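Local coordinates for protein cytochrome c-550 (Paracoccus denitrificans, PDB 1COT) that probably carries electrons between redox partners by means of one covalently attached heme c, at residues L69-E73 / A74-E78; K84-L87 / V88-T91; V112-L115 / A116-S119. All coordinates share one frame; numbering follows the deposited sequence.

Interaction 1 of 3, residues L69-E73 / A74-E78. With HEC (heme c), chain B.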
loop_
_atom_site.group_PDB
_atom_site.type_symbol
_atom_site.label_atom_id
_atom_site.label_comp_id
_atom_site.label_asym_id
_atom_site.label_seq_id
_atom_site.Cartn_x
_atom_site.Cartn_y
_atom_site.Cartn_z
ATOM N N LEU A 69 -13.980 -2.225 -2.072
ATOM C CA LEU A 69 -12.917 -1.712 -1.242
ATOM C C LEU A 69 -11.765 -1.085 -1.997
ATOM O O LEU A 69 -11.140 -1.676 -2.874
ATOM C CB LEU A 69 -12.381 -2.804 -0.298
ATOM C CG LEU A 69 -11.434 -2.277 0.779
ATOM C CD1 LEU A 69 -12.158 -1.223 1.618
ATOM C CD2 LEU A 69 -10.999 -3.429 1.664
ATOM N N THR A 70 -11.515 0.151 -1.613
ATOM C CA THR A 70 -10.440 0.933 -2.170
ATOM C C THR A 70 -9.629 1.356 -0.970
ATOM O O THR A 70 -10.151 1.446 0.134
ATOM C CB THR A 70 -10.919 2.147 -2.980
ATOM O OG1 THR A 70 -11.606 3.036 -2.119
ATOM C CG2 THR A 70 -11.821 1.685 -4.118
ATOM N N TRP A 71 -8.362 1.604 -1.170
ATOM C CA TRP A 71 -7.574 2.005 -0.033
ATOM C C TRP A 71 -7.850 3.392 0.498
ATOM O O TRP A 71 -7.810 4.381 -0.234
ATOM C CB TRP A 71 -6.117 2.098 -0.486
ATOM C CG TRP A 71 -5.464 0.776 -0.621
ATOM C CD1 TRP A 71 -4.961 0.262 -1.766
ATOM C CD2 TRP A 71 -5.222 -0.168 0.422
ATOM N NE1 TRP A 71 -4.402 -0.965 -1.510
ATOM C CE2 TRP A 71 -4.553 -1.252 -0.175
ATOM C CE3 TRP A 71 -5.507 -0.180 1.791
ATOM C CZ2 TRP A 71 -4.172 -2.365 0.588
ATOM C CZ3 TRP A 71 -5.137 -1.285 2.536
ATOM C CH2 TRP A 71 -4.471 -2.361 1.936
ATOM N N THR A 72 -8.117 3.475 1.788
ATOM C CA THR A 72 -8.353 4.739 2.448
ATOM C C THR A 72 -7.106 4.972 3.282
ATOM O O THR A 72 -6.369 4.020 3.539
ATOM C CB THR A 72 -9.551 4.698 3.410
ATOM O OG1 THR A 72 -9.323 3.716 4.401
ATOM C CG2 THR A 72 -10.811 4.386 2.621
ATOM N N GLU A 73 -6.855 6.207 3.705
ATOM C CA GLU A 73 -5.677 6.452 4.519
ATOM C C GLU A 73 -5.716 5.618 5.806
ATOM O O GLU A 73 -4.712 5.049 6.236
ATOM C CB GLU A 73 -5.502 7.952 4.836
ATOM C CG GLU A 73 -4.880 8.744 3.678
ATOM C CD GLU A 73 -4.803 10.224 3.949
ATOM O OE1 GLU A 73 -3.878 10.750 4.542
ATOM O OE2 GLU A 73 -5.839 10.874 3.477
ATOM N N ALA A 74 -6.890 5.531 6.430
ATOM C CA ALA A 74 -7.009 4.753 7.652
ATOM C C ALA A 74 -6.668 3.284 7.451
ATOM O O ALA A 74 -5.944 2.678 8.237
ATOM C CB ALA A 74 -8.412 4.881 8.217
ATOM N N ASP A 75 -7.189 2.710 6.373
ATOM C CA ASP A 75 -6.929 1.320 6.077
ATOM C C ASP A 75 -5.460 1.121 5.776
ATOM O O ASP A 75 -4.861 0.120 6.154
ATOM C CB ASP A 75 -7.750 0.927 4.848
ATOM C CG ASP A 75 -9.146 0.540 5.209
ATOM O OD1 ASP A 75 -9.432 0.785 6.461
ATOM O OD2 ASP A 75 -9.922 0.035 4.434
ATOM N N LEU A 76 -4.890 2.088 5.065
ATOM C CA LEU A 76 -3.488 1.989 4.721
ATOM C C LEU A 76 -2.638 1.990 5.984
ATOM O O LEU A 76 -1.688 1.211 6.102
ATOM C CB LEU A 76 -3.012 3.068 3.729
ATOM C CG LEU A 76 -3.454 2.884 2.272
ATOM C CD1 LEU A 76 -3.374 4.223 1.547
ATOM C CD2 LEU A 76 -2.548 1.868 1.572
ATOM N N ILE A 77 -2.977 2.852 6.939
ATOM C CA ILE A 77 -2.232 2.908 8.173
ATOM C C ILE A 77 -2.326 1.566 8.874
ATOM O O ILE A 77 -1.332 1.029 9.368
ATOM C CB ILE A 77 -2.855 3.999 9.025
ATOM C CG1 ILE A 77 -2.337 5.345 8.523
ATOM C CG2 ILE A 77 -2.502 3.800 10.491
ATOM C CD1 ILE A 77 -3.120 6.513 9.118
ATOM N N GLU A 78 -3.532 1.008 8.908
ATOM C CA GLU A 78 -3.703 -0.268 9.561
ATOM C C GLU A 78 -2.909 -1.387 8.898
ATOM O O GLU A 78 -2.168 -2.128 9.548
ATOM C CB GLU A 78 -5.188 -0.587 9.713
ATOM C CG GLU A 78 -5.463 -1.739 10.690
ATOM C CD GLU A 78 -6.936 -2.012 10.714
ATOM O OE1 GLU A 78 -7.756 -1.287 10.171
ATOM O OE2 GLU A 78 -7.259 -3.104 11.363
HETATM FE FE HEC B . 4.596 -3.037 0.454
HETATM C CHA HEC B . 1.981 -4.379 -1.175
HETATM C CHB HEC B . 2.736 -0.364 1.294
HETATM C CHC HEC B . 7.238 -1.685 2.106
HETATM C CHD HEC B . 6.551 -5.637 -0.474
HETATM N NA HEC B . 2.736 -2.473 0.150
HETATM C C1A HEC B . 1.793 -3.189 -0.579
HETATM C C2A HEC B . 0.550 -2.450 -0.596
HETATM C C3A HEC B . 0.737 -1.312 0.096
HETATM C C4A HEC B . 2.092 -1.330 0.550
HETATM C CMA HEC B . -0.258 -0.210 0.374
HETATM C CAA HEC B . -0.710 -2.910 -1.276
HETATM C CBA HEC B . -0.741 -2.338 -2.701
HETATM C CGA HEC B . -2.004 -2.609 -3.524
HETATM O O1A HEC B . -1.784 -2.469 -4.696
HETATM O O2A HEC B . -3.090 -2.916 -3.097
HETATM N NB HEC B . 4.935 -1.404 1.500
HETATM C C1B HEC B . 4.033 -0.401 1.671
HETATM C C2B HEC B . 4.660 0.636 2.433
HETATM C C3B HEC B . 5.905 0.245 2.659
HETATM C C4B HEC B . 6.068 -1.020 2.087
HETATM C CMB HEC B . 3.926 1.913 2.881
HETATM C CAB HEC B . 6.893 0.944 3.504
HETATM C CBB HEC B . 6.606 1.293 4.937
HETATM N NC HEC B . 6.455 -3.531 0.782
HETATM C C1C HEC B . 7.429 -2.859 1.472
HETATM C C2C HEC B . 8.683 -3.580 1.423
HETATM C C3C HEC B . 8.478 -4.689 0.678
HETATM C C4C HEC B . 7.108 -4.644 0.273
HETATM C CMC HEC B . 9.974 -3.139 2.101
HETATM C CAC HEC B . 9.439 -5.781 0.289
HETATM C CBC HEC B . 10.586 -6.334 1.074
HETATM N ND HEC B . 4.315 -4.706 -0.585
HETATM C C1D HEC B . 5.267 -5.652 -0.870
HETATM C C2D HEC B . 4.663 -6.696 -1.676
HETATM C C3D HEC B . 3.389 -6.306 -1.871
HETATM C C4D HEC B . 3.166 -5.087 -1.182
HETATM C CMD HEC B . 5.350 -7.947 -2.175
HETATM C CAD HEC B . 2.330 -7.089 -2.547
HETATM C CBD HEC B . 1.647 -7.820 -1.350
HETATM C CGD HEC B . 0.816 -9.011 -1.649
HETATM O O1D HEC B . 0.532 -9.387 -2.761
HETATM O O2D HEC B . 0.389 -9.616 -0.632
#
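An N-cap starts helix 73-81 here: T72 caps the first turn, and W71 and L76 lie together against the heme in the cytochrome c fold. The hydroxyl of T72 accepts from the backbone of D75, OG1 to N 3.1 Å, with an N-H...O angle of 160°. That hydroxyl sits between the backbone N and carbonyl carbon of T72 itself (chi1 59°), which turns it toward the first turn of the helix. One residue further on, the regular helical bonds begin: T72 O takes N of L76 and E73 O takes N of I77. The side chain of D75 runs obliquely past the hydroxyl, its CB 3.2 Å from T72 OG1, while its carboxylate lies beside the methyl CD1 of L69.

W71 and L76 meet at about a right angle. CD2 of L76 sits over one face of the indole in a CH-pi contact, 3.9 Å from the centroid of the six-membered ring of W71 and shifted toward the rim. The same methyl reaches the heme, touching its CMA at 3.3 Å, so one branch fills the corner between indole and porphyrin. V112 of helix 108-117 also packs against L76, and the W71 ring meets those of Y79 and W86. At the indole edge, in the ring plane, NE1 of W71 donates to propionate O2A of heme c at 2.8 Å, nearly straight at 166°.

Interaction 2 of 3, residues K84-L87 / V88-T91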
loop_
_atom_site.group_PDB
_atom_site.type_symbol
_atom_site.label_atom_id
_atom_site.label_comp_id
_atom_site.label_asym_id
_atom_site.label_seq_id
_atom_site.Cartn_x
_atom_site.Cartn_y
_atom_site.Cartn_z
ATOM N N LYS A 84 -0.216 -8.962 7.867
ATOM C CA LYS A 84 -0.721 -10.246 8.302
ATOM C C LYS A 84 -2.071 -10.239 8.987
ATOM O O LYS A 84 -3.052 -10.800 8.492
ATOM C CB LYS A 84 0.328 -11.118 8.971
ATOM C CG LYS A 84 -0.184 -12.505 9.348
ATOM C CD LYS A 84 -0.695 -13.391 8.211
ATOM C CE LYS A 84 -1.328 -14.698 8.673
ATOM N NZ LYS A 84 -0.648 -15.903 8.184
ATOM N N PRO A 85 -2.148 -9.609 10.143
ATOM C CA PRO A 85 -3.399 -9.564 10.877
ATOM C C PRO A 85 -4.516 -8.883 10.109
ATOM O O PRO A 85 -5.695 -9.218 10.231
ATOM C CB PRO A 85 -3.090 -8.794 12.159
ATOM C CG PRO A 85 -1.613 -8.415 12.135
ATOM C CD PRO A 85 -1.000 -9.045 10.893
ATOM N N TRP A 86 -4.137 -7.899 9.307
ATOM C CA TRP A 86 -5.110 -7.182 8.526
ATOM C C TRP A 86 -5.766 -8.146 7.546
ATOM O O TRP A 86 -6.994 -8.176 7.397
ATOM C CB TRP A 86 -4.450 -6.034 7.772
ATOM C CG TRP A 86 -5.453 -5.098 7.182
ATOM C CD1 TRP A 86 -6.111 -4.113 7.842
ATOM C CD2 TRP A 86 -5.917 -5.040 5.821
ATOM N NE1 TRP A 86 -6.941 -3.450 6.987
ATOM C CE2 TRP A 86 -6.848 -3.989 5.730
ATOM C CE3 TRP A 86 -5.621 -5.775 4.676
ATOM C CZ2 TRP A 86 -7.495 -3.664 4.537
ATOM C CZ3 TRP A 86 -6.256 -5.453 3.497
ATOM C CH2 TRP A 86 -7.184 -4.407 3.420
ATOM N N LEU A 87 -4.926 -8.932 6.875
ATOM C CA LEU A 87 -5.404 -9.912 5.917
ATOM C C LEU A 87 -6.270 -10.962 6.625
ATOM O O LEU A 87 -7.313 -11.350 6.101
ATOM C CB LEU A 87 -4.231 -10.577 5.165
ATOM C CG LEU A 87 -3.529 -9.645 4.184
ATOM C CD1 LEU A 87 -2.291 -10.357 3.649
ATOM C CD2 LEU A 87 -4.478 -9.315 3.040
ATOM N N VAL A 88 -5.873 -11.425 7.821
ATOM C CA VAL A 88 -6.672 -12.410 8.542
ATOM C C VAL A 88 -8.035 -11.817 8.836
ATOM O O VAL A 88 -9.086 -12.449 8.689
ATOM C CB VAL A 88 -6.008 -12.854 9.838
ATOM C CG1 VAL A 88 -6.949 -13.762 10.614
ATOM C CG2 VAL A 88 -4.700 -13.581 9.520
ATOM N N LYS A 89 -8.007 -10.573 9.266
ATOM C CA LYS A 89 -9.217 -9.852 9.574
ATOM C C LYS A 89 -10.189 -9.744 8.402
ATOM O O LYS A 89 -11.377 -10.043 8.523
ATOM C CB LYS A 89 -8.855 -8.471 10.102
ATOM C CG LYS A 89 -10.065 -7.556 10.175
ATOM C CD LYS A 89 -9.823 -6.249 10.913
ATOM C CE LYS A 89 -9.181 -5.153 10.078
ATOM N NZ LYS A 89 -9.630 -3.819 10.510
ATOM N N MET A 90 -9.676 -9.304 7.255
ATOM C CA MET A 90 -10.456 -9.099 6.036
ATOM C C MET A 90 -10.895 -10.332 5.259
ATOM O O MET A 90 -11.772 -10.258 4.396
ATOM C CB MET A 90 -9.711 -8.128 5.098
ATOM C CG MET A 90 -9.370 -6.809 5.768
ATOM S SD MET A 90 -10.845 -5.895 6.267
ATOM C CE MET A 90 -11.759 -5.819 4.703
ATOM N N THR A 91 -10.268 -11.454 5.558
ATOM C CA THR A 91 -10.598 -12.684 4.881
ATOM C C THR A 91 -11.169 -13.675 5.862
ATOM O O THR A 91 -11.749 -14.686 5.477
ATOM C CB THR A 91 -9.316 -13.350 4.358
ATOM O OG1 THR A 91 -8.476 -13.713 5.443
ATOM C CG2 THR A 91 -8.604 -12.444 3.359
#
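W86 and M90, one helical turn apart on helix 83-91, form a Met-aromatic pair in which the methionine folds over the indole. CG of M90 stands almost exactly above the centre of the six-membered ring of W86, 3.7 Å from its centroid and only 7° off the normal, a CH-pi contact. SD of M90 lies obliquely, 4.8 Å from the same centroid. With CG of W86 anti to the backbone N (chi1 -168°), the indole swings toward the C-terminal end of the helix and comes under CG of M90; the bends at chi2 and chi3 of M90 then place SD and CE.

K89 passes obliquely by the five-membered ring, its CE 3.9 Å from CD1 of W86, on the way to a salt bridge between its NZ and E78. Y79 of helix 73-81 meets the indole edge-to-face. With an alanine here instead of W86, CG of M90 would probably lose the flat surface it lies over, and a gap would be likely to open beside W71 and Y79.

Away from the indole, CE of K84 crosses CG2 of V88 at 3.7 Å. L87 and M90 both pack on V62 of helix 57-65. At the last turn T91 closes back on the backbone: its OG1 donates to O of L87 at 2.7 Å, 32° out of the carbonyl plane, and accepts from N of D93.

Interaction 3 of 3, residues V112-L115 / A116-S119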
loop_
_atom_site.group_PDB
_atom_site.type_symbol
_atom_site.label_atom_id
_atom_site.label_comp_id
_atom_site.label_asym_id
_atom_site.label_seq_id
_atom_site.Cartn_x
_atom_site.Cartn_y
_atom_site.Cartn_z
ATOM N N VAL A 112 1.721 7.447 5.100
ATOM C CA VAL A 112 0.456 7.441 4.393
ATOM C C VAL A 112 0.153 8.819 3.806
ATOM O O VAL A 112 -0.358 8.943 2.694
ATOM C CB VAL A 112 -0.665 6.818 5.217
ATOM C CG1 VAL A 112 -2.019 7.079 4.566
ATOM C CG2 VAL A 112 -0.423 5.326 5.344
ATOM N N ALA A 113 0.493 9.864 4.553
ATOM C CA ALA A 113 0.274 11.226 4.087
ATOM C C ALA A 113 1.052 11.470 2.793
ATOM O O ALA A 113 0.591 12.137 1.871
ATOM C CB ALA A 113 0.691 12.231 5.156
ATOM N N PHE A 114 2.250 10.924 2.721
ATOM C CA PHE A 114 3.062 11.086 1.549
ATOM C C PHE A 114 2.455 10.302 0.400
ATOM O O PHE A 114 2.498 10.745 -0.741
ATOM C CB PHE A 114 4.428 10.509 1.866
ATOM C CG PHE A 114 5.364 10.551 0.708
ATOM C CD1 PHE A 114 5.806 11.773 0.201
ATOM C CD2 PHE A 114 5.825 9.345 0.191
ATOM C CE1 PHE A 114 6.716 11.820 -0.859
ATOM C CE2 PHE A 114 6.745 9.380 -0.857
ATOM C CZ PHE A 114 7.170 10.606 -1.366
ATOM N N LEU A 115 1.906 9.118 0.687
ATOM C CA LEU A 115 1.294 8.348 -0.375
ATOM C C LEU A 115 0.108 9.146 -0.903
ATOM O O LEU A 115 -0.168 9.153 -2.100
ATOM C CB LEU A 115 0.788 7.007 0.165
ATOM C CG LEU A 115 1.946 6.109 0.563
ATOM C CD1 LEU A 115 1.385 4.811 1.122
ATOM C CD2 LEU A 115 2.810 5.801 -0.659
ATOM N N ALA A 116 -0.585 9.827 -0.003
ATOM C CA ALA A 116 -1.723 10.625 -0.381
ATOM C C ALA A 116 -1.318 11.807 -1.255
ATOM O O ALA A 116 -1.991 12.184 -2.209
ATOM C CB ALA A 116 -2.440 11.117 0.862
ATOM N N GLN A 117 -0.184 12.396 -0.934
ATOM C CA GLN A 117 0.295 13.508 -1.704
ATOM C C GLN A 117 0.523 13.044 -3.141
ATOM O O GLN A 117 0.351 13.778 -4.109
ATOM C CB GLN A 117 1.604 13.979 -1.045
ATOM C CG GLN A 117 2.452 14.912 -1.932
ATOM C CD GLN A 117 3.680 15.435 -1.218
ATOM O OE1 GLN A 117 3.571 16.215 -0.257
ATOM N NE2 GLN A 117 4.856 15.029 -1.692
ATOM N N ASN A 118 0.924 11.782 -3.257
ATOM C CA ASN A 118 1.199 11.159 -4.537
ATOM C C ASN A 118 -0.003 10.401 -5.119
ATOM O O ASN A 118 0.167 9.523 -5.964
ATOM C CB ASN A 118 2.475 10.305 -4.471
ATOM C CG ASN A 118 3.673 11.211 -4.287
ATOM O OD1 ASN A 118 4.074 11.913 -5.230
ATOM N ND2 ASN A 118 4.231 11.237 -3.081
ATOM N N SER A 119 -1.212 10.775 -4.696
ATOM C CA SER A 119 -2.485 10.208 -5.143
ATOM C C SER A 119 -3.327 11.437 -5.405
ATOM O O SER A 119 -4.359 11.654 -4.782
ATOM C CB SER A 119 -3.130 9.385 -4.038
ATOM O OG SER A 119 -2.327 8.238 -3.863
#
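The carbonyl oxygen of F114 is gripped twice by N118, at the C-terminal end of helix 108-117. The side-chain ND2 of N118 donates to F114 O at 3.0 Å and the backbone N of N118 at 3.1 Å, the two arriving from opposite faces of the carbonyl plane. N118 is the first residue to leave helical geometry, and its amide folds back to close the helix end. There ND2 also lies over one face of the F114 ring, 3.4 Å from CE1 and offset toward the rim, with amide and ring planes 74° apart. The ring stands under this amide because its CG is anti to the backbone N (chi1 177°). Q117 reaches the same ring obliquely, its NE2 3.8 Å from CE1 of F114. The next carbonyl is held too: S119 OG donates to L115 O at 2.9 Å, from above the carbonyl plane, and also bonds to N of V43.

F114 packs on E9 of helix 5-11, pairing the C- and N-terminal helices as in class I cytochromes c, and on I21 of strand 21-22. L115 turns to F12 and V42, its nearest side-chain atom about 4 Å from the heme. V112 and A116 meet helix 73-81.

Along the chain the contacts follow in series: interaction 1 at the start of helix 73-81, interaction 2 on helix 83-91, interaction 3 at the end of helix 108-117. Interaction 1 touches both others, its centre about 13 Å from that of interaction 2 and about 12 Å from that of interaction 3. E78 and K89 join it to helix 83-91 through a salt bridge, E78 OE2 to K89 NZ 2.6 Å; E73, L76 and I77 join it to V112. Interactions 2 and 3 lie on opposite sides of the chain's centre, their nearest atoms about 11 Å apart. Helix 73-81 thus ties helices 83-91 and 108-117 together beside the heme, within the mostly helical cytochrome c fold.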